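Local coordinates for uncharacterized protein (Silicibacter pomeroyi DSS-3, PDB 2RE3) that is of unknown function but belongs to the DUF1285 family, which has a fold with repeated structural motifs and may take part in signal transduction, at residues L163-G175 and S181-R193. Sequence-based numbering, arbitrary orientation.
Sequences LMDLGEIEDGWFG and SFFPLMTVEELER
Phe-182 lies beneath Glu-170, whose CG sits over the ring face, 3.7 Å from the ring centroid, in a CH-pi contact. With CG anti to the carbonyl carbon (chi1 -51°), the Glu-170 methylene is brought over the ring, and the bend at chi2 carries the carboxylate off to Arg-108, its OE2 forming a salt bridge there and a hydrogen bond with Trp-177 NE1. Were Phe-182 replaced by an alanine, the Glu-170 methylenes would probably lose their aromatic partner, and a gap would be likely to open beside the Gly-175 backbone. One residue on, Phe-183 O receives a CA-H...O contact from Gly-175, and Pro-184 CB touches Trp-173 CB at 3.9 Å.

A classic beta bulge follows, a worked example of how an antiparallel pair absorbs an extra residue: Leu-185 and Met-186 both face Phe-174. Phe-174 O takes both amides, Leu-185 N at 2.9 Å and Met-186 N at 3.2 Å, each in the carbonyl plane, and Phe-174 N returns a bond to Met-186 O at 2.8 Å. Met-186, a selenomethionine, and Phe-174 run side by side; CE touches Phe-174 CD2 at 3.7 Å, while SE makes an oblique Met-aromatic contact with the ring.

Thr-187 then spreads CG2 over the six-membered ring of Trp-173, while its OG1 accepts from Glu-190 N and its N donates to Glu-190 OE1, a capping box that starts the final helix. Val-188 N, in the first turn, binds Gly-172 O at 2.9 Å, and Val-188 CG2 packs against Ile-169. Leu-191 crosses Phe-174 at about a right angle, its CD1 over the ring face, and also meets Met-164 CE.

The contact places 181-185 as an outer strand of a three-stranded antiparallel sheet, beside the central 173-178. Helix 188-192 packs beside strand 173-175, and Leu-163 of helix 157-164 reaches strands 96-104 and 111-116.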
loop_
_atom_site.group_PDB
_atom_site.type_symbol
_atom_site.label_atom_id
_atom_site.label_comp_id
_atom_site.label_asym_id
_atom_site.label_seq_id
_atom_site.Cartn_x
_atom_site.Cartn_y
_atom_site.Cartn_z
ATOM N N LEU A 163 5.126 -15.417 -4.418
ATOM C CA LEU A 163 6.155 -14.712 -5.182
ATOM C C LEU A 163 7.530 -15.406 -5.107
ATOM O O LEU A 163 8.247 -15.461 -6.084
ATOM C CB LEU A 163 6.289 -13.264 -4.721
ATOM C CG LEU A 163 5.192 -12.254 -5.070
ATOM C CD1 LEU A 163 5.638 -10.836 -4.670
ATOM C CD2 LEU A 163 4.820 -12.312 -6.556
HETATM N N MSE A 164 7.898 -15.966 -3.968
HETATM C CA MSE A 164 9.151 -16.714 -3.907
HETATM C C MSE A 164 9.222 -17.737 -5.028
HETATM O O MSE A 164 10.279 -17.947 -5.597
HETATM C CB MSE A 164 9.310 -17.431 -2.569
HETATM C CG MSE A 164 9.417 -16.500 -1.370
HETATM SE SE MSE A 164 11.058 -15.510 -1.395
HETATM C CE MSE A 164 12.137 -17.182 -1.310
ATOM N N ASP A 165 8.100 -18.366 -5.347
ATOM C CA ASP A 165 8.061 -19.411 -6.365
ATOM C C ASP A 165 8.073 -18.859 -7.801
ATOM O O ASP A 165 8.074 -19.625 -8.763
ATOM C CB ASP A 165 6.812 -20.279 -6.163
ATOM C CG ASP A 165 6.827 -21.041 -4.852
ATOM O OD1 ASP A 165 7.898 -21.538 -4.487
ATOM O OD2 ASP A 165 5.763 -21.161 -4.192
ATOM N N LEU A 166 8.065 -17.537 -7.938
ATOM C CA LEU A 166 8.084 -16.887 -9.239
ATOM C C LEU A 166 9.299 -15.997 -9.348
ATOM O O LEU A 166 9.400 -15.181 -10.257
ATOM C CB LEU A 166 6.793 -16.081 -9.459
ATOM C CG LEU A 166 5.541 -16.972 -9.586
ATOM C CD1 LEU A 166 4.271 -16.145 -9.642
ATOM C CD2 LEU A 166 5.642 -17.872 -10.803
ATOM N N GLY A 167 10.246 -16.195 -8.436
ATOM C CA GLY A 167 11.455 -15.384 -8.397
ATOM C C GLY A 167 12.533 -15.859 -9.335
ATOM O O GLY A 167 12.444 -16.919 -9.933
ATOM N N GLU A 168 13.562 -15.045 -9.467
ATOM C CA GLU A 168 14.615 -15.289 -10.447
ATOM C C GLU A 168 15.887 -14.650 -9.922
ATOM O O GLU A 168 15.819 -13.746 -9.064
ATOM C CB GLU A 168 14.231 -14.674 -11.799
ATOM C CG GLU A 168 15.186 -14.997 -12.947
ATOM C CD GLU A 168 15.343 -16.500 -13.120
ATOM O OE1 GLU A 168 14.491 -17.127 -13.770
ATOM O OE2 GLU A 168 16.303 -17.063 -12.572
ATOM N N ILE A 169 17.030 -15.120 -10.432
ATOM C CA ILE A 169 18.344 -14.554 -10.111
ATOM C C ILE A 169 18.932 -13.809 -11.307
ATOM O O ILE A 169 19.022 -14.350 -12.426
ATOM C CB ILE A 169 19.319 -15.652 -9.645
ATOM C CG1 ILE A 169 18.944 -16.091 -8.233
ATOM C CG2 ILE A 169 20.791 -15.184 -9.712
ATOM C CD1 ILE A 169 19.531 -17.412 -7.855
ATOM N N GLU A 170 19.315 -12.556 -11.062
ATOM C CA GLU A 170 20.052 -11.737 -12.027
ATOM C C GLU A 170 21.141 -10.989 -11.288
ATOM O O GLU A 170 20.860 -10.293 -10.314
ATOM C CB GLU A 170 19.133 -10.724 -12.711
ATOM C CG GLU A 170 17.856 -11.295 -13.299
ATOM C CD GLU A 170 18.077 -12.184 -14.511
ATOM O OE1 GLU A 170 19.217 -12.219 -15.028
ATOM O OE2 GLU A 170 17.101 -12.848 -14.936
ATOM N N ASP A 171 22.380 -11.173 -11.753
ATOM C CA ASP A 171 23.564 -10.433 -11.297
ATOM C C ASP A 171 23.644 -10.308 -9.799
ATOM O O ASP A 171 23.821 -9.225 -9.285
ATOM C CB ASP A 171 23.622 -9.061 -11.989
ATOM C CG ASP A 171 23.506 -9.193 -13.515
ATOM O OD1 ASP A 171 24.188 -10.079 -14.081
ATOM O OD2 ASP A 171 22.714 -8.461 -14.138
ATOM N N GLY A 172 23.501 -11.435 -9.109
ATOM C CA GLY A 172 23.813 -11.536 -7.684
ATOM C C GLY A 172 22.632 -11.431 -6.758
ATOM O O GLY A 172 22.773 -11.623 -5.543
ATOM N N TRP A 173 21.464 -11.127 -7.326
ATOM C CA TRP A 173 20.286 -10.809 -6.537
ATOM C C TRP A 173 19.156 -11.745 -6.900
ATOM O O TRP A 173 18.936 -12.023 -8.078
ATOM C CB TRP A 173 19.823 -9.354 -6.788
ATOM C CG TRP A 173 20.778 -8.321 -6.282
ATOM C CD1 TRP A 173 21.839 -7.793 -6.956
ATOM C CD2 TRP A 173 20.793 -7.727 -4.976
ATOM N NE1 TRP A 173 22.509 -6.910 -6.154
ATOM C CE2 TRP A 173 21.892 -6.850 -4.931
ATOM C CE3 TRP A 173 20.001 -7.876 -3.834
ATOM C CZ2 TRP A 173 22.213 -6.097 -3.785
ATOM C CZ3 TRP A 173 20.302 -7.123 -2.693
ATOM C CH2 TRP A 173 21.401 -6.238 -2.681
ATOM N N PHE A 174 18.429 -12.198 -5.876
ATOM C CA PHE A 174 17.169 -12.883 -6.056
ATOM C C PHE A 174 16.067 -11.852 -6.097
ATOM O O PHE A 174 16.035 -10.965 -5.277
ATOM C CB PHE A 174 16.925 -13.848 -4.907
ATOM C CG PHE A 174 15.591 -14.497 -4.961
ATOM C CD1 PHE A 174 15.407 -15.664 -5.686
ATOM C CD2 PHE A 174 14.507 -13.919 -4.322
ATOM C CE1 PHE A 174 14.166 -16.248 -5.778
ATOM C CE2 PHE A 174 13.268 -14.501 -4.386
ATOM C CZ PHE A 174 13.094 -15.687 -5.119
ATOM N N GLY A 175 15.155 -11.964 -7.043
ATOM C CA GLY A 175 14.078 -10.975 -7.153
ATOM C C GLY A 175 12.982 -11.353 -8.124
ATOM O O GLY A 175 12.829 -12.538 -8.497
ATOM N N SER A 181 10.777 -5.330 -16.157
ATOM C CA SER A 181 11.739 -4.745 -15.224
ATOM C C SER A 181 12.045 -5.732 -14.100
ATOM O O SER A 181 11.224 -6.582 -13.764
ATOM C CB SER A 181 11.178 -3.447 -14.631
ATOM O OG SER A 181 11.143 -2.402 -15.579
ATOM N N PHE A 182 13.234 -5.632 -13.533
ATOM C CA PHE A 182 13.672 -6.578 -12.525
ATOM C C PHE A 182 13.837 -5.930 -11.158
ATOM O O PHE A 182 14.581 -4.964 -11.002
ATOM C CB PHE A 182 14.999 -7.215 -12.927
ATOM C CG PHE A 182 15.477 -8.231 -11.945
ATOM C CD1 PHE A 182 14.858 -9.468 -11.866
ATOM C CD2 PHE A 182 16.485 -7.923 -11.047
ATOM C CE1 PHE A 182 15.245 -10.370 -10.944
ATOM C CE2 PHE A 182 16.907 -8.857 -10.119
ATOM C CZ PHE A 182 16.290 -10.075 -10.064
ATOM N N PHE A 183 13.186 -6.502 -10.155
ATOM C CA PHE A 183 13.188 -5.940 -8.818
ATOM C C PHE A 183 13.904 -6.835 -7.822
ATOM O O PHE A 183 13.402 -7.893 -7.427
ATOM C CB PHE A 183 11.765 -5.667 -8.414
ATOM C CG PHE A 183 11.061 -4.786 -9.381
ATOM C CD1 PHE A 183 11.234 -3.414 -9.327
ATOM C CD2 PHE A 183 10.290 -5.331 -10.407
ATOM C CE1 PHE A 183 10.628 -2.596 -10.275
ATOM C CE2 PHE A 183 9.659 -4.503 -11.345
ATOM C CZ PHE A 183 9.809 -3.150 -11.270
ATOM N N PRO A 184 15.100 -6.412 -7.421
ATOM C CA PRO A 184 15.826 -7.180 -6.452
ATOM C C PRO A 184 15.143 -7.159 -5.118
ATOM O O PRO A 184 14.578 -6.132 -4.706
ATOM C CB PRO A 184 17.178 -6.466 -6.362
ATOM C CG PRO A 184 17.282 -5.619 -7.590
ATOM C CD PRO A 184 15.853 -5.234 -7.874
ATOM N N LEU A 185 15.238 -8.296 -4.446
ATOM C CA LEU A 185 14.611 -8.527 -3.168
ATOM C C LEU A 185 15.618 -8.889 -2.066
ATOM O O LEU A 185 15.383 -8.598 -0.898
ATOM C CB LEU A 185 13.595 -9.663 -3.301
ATOM C CG LEU A 185 12.204 -9.412 -3.863
ATOM C CD1 LEU A 185 11.325 -10.640 -3.582
ATOM C CD2 LEU A 185 11.588 -8.152 -3.279
HETATM N N MSE A 186 16.706 -9.579 -2.420
HETATM C CA MSE A 186 17.717 -10.000 -1.446
HETATM C C MSE A 186 18.894 -10.595 -2.220
HETATM O O MSE A 186 18.751 -10.969 -3.374
HETATM C CB MSE A 186 17.121 -11.015 -0.454
HETATM C CG MSE A 186 17.227 -12.490 -0.904
HETATM SE SE MSE A 186 15.960 -13.754 -0.115
HETATM C CE MSE A 186 14.371 -12.871 -0.826
ATOM N N THR A 187 20.056 -10.694 -1.581
ATOM C CA THR A 187 21.251 -11.230 -2.239
ATOM C C THR A 187 21.082 -12.727 -2.436
ATOM O O THR A 187 20.277 -13.372 -1.754
ATOM C CB THR A 187 22.556 -10.955 -1.428
ATOM O OG1 THR A 187 22.581 -11.749 -0.230
ATOM C CG2 THR A 187 22.710 -9.472 -1.084
ATOM N N VAL A 188 21.833 -13.280 -3.380
ATOM C CA VAL A 188 21.874 -14.734 -3.569
ATOM C C VAL A 188 22.243 -15.424 -2.251
ATOM O O VAL A 188 21.546 -16.337 -1.814
ATOM C CB VAL A 188 22.824 -15.135 -4.739
ATOM C CG1 VAL A 188 23.211 -16.596 -4.664
ATOM C CG2 VAL A 188 22.146 -14.829 -6.063
ATOM N N GLU A 189 23.351 -14.980 -1.657
ATOM C CA GLU A 189 23.790 -15.383 -0.308
ATOM C C GLU A 189 22.618 -15.537 0.658
ATOM O O GLU A 189 22.488 -16.549 1.352
ATOM C CB GLU A 189 24.760 -14.318 0.226
ATOM C CG GLU A 189 24.809 -14.142 1.744
ATOM C CD GLU A 189 25.618 -15.202 2.415
ATOM O OE1 GLU A 189 26.668 -15.559 1.853
ATOM O OE2 GLU A 189 25.216 -15.668 3.498
ATOM N N GLU A 190 21.779 -14.503 0.685
ATOM C CA GLU A 190 20.602 -14.441 1.560
ATOM C C GLU A 190 19.588 -15.521 1.177
ATOM O O GLU A 190 19.153 -16.304 2.041
ATOM C CB GLU A 190 19.944 -13.045 1.537
ATOM C CG GLU A 190 20.418 -12.071 2.660
ATOM C CD GLU A 190 20.366 -10.568 2.272
ATOM O OE1 GLU A 190 19.654 -10.171 1.312
ATOM O OE2 GLU A 190 21.064 -9.786 2.956
ATOM N N LEU A 191 19.220 -15.578 -0.105
ATOM C CA LEU A 191 18.304 -16.631 -0.566
ATOM C C LEU A 191 18.810 -18.031 -0.127
ATOM O O LEU A 191 18.013 -18.860 0.338
ATOM C CB LEU A 191 18.099 -16.578 -2.090
ATOM C CG LEU A 191 17.346 -17.761 -2.725
ATOM C CD1 LEU A 191 15.839 -17.643 -2.565
ATOM C CD2 LEU A 191 17.717 -17.891 -4.190
ATOM N N GLU A 192 20.118 -18.265 -0.271
ATOM C CA GLU A 192 20.740 -19.553 0.068
ATOM C C GLU A 192 20.630 -19.889 1.562
ATOM O O GLU A 192 20.686 -21.059 1.939
ATOM C CB GLU A 192 22.215 -19.572 -0.377
ATOM C CG GLU A 192 22.409 -19.542 -1.909
ATOM C CD GLU A 192 23.877 -19.452 -2.351
ATOM O OE1 GLU A 192 24.758 -19.149 -1.509
ATOM O OE2 GLU A 192 24.139 -19.694 -3.551
ATOM N N ARG A 193 20.479 -18.866 2.403
ATOM C CA ARG A 193 20.232 -19.057 3.857
ATOM C C ARG A 193 18.780 -19.463 4.118
ATOM O O ARG A 193 18.502 -20.639 4.331
ATOM C CB ARG A 193 20.569 -17.779 4.649
ATOM C CG ARG A 193 21.939 -17.789 5.340
ATOM C CD ARG A 193 22.667 -16.446 5.210
ATOM N NE ARG A 193 21.806 -15.302 5.526
ATOM C CZ ARG A 193 22.076 -14.026 5.213
ATOM N NH1 ARG A 193 23.209 -13.695 4.576
ATOM N NH2 ARG A 193 21.202 -13.067 5.537
#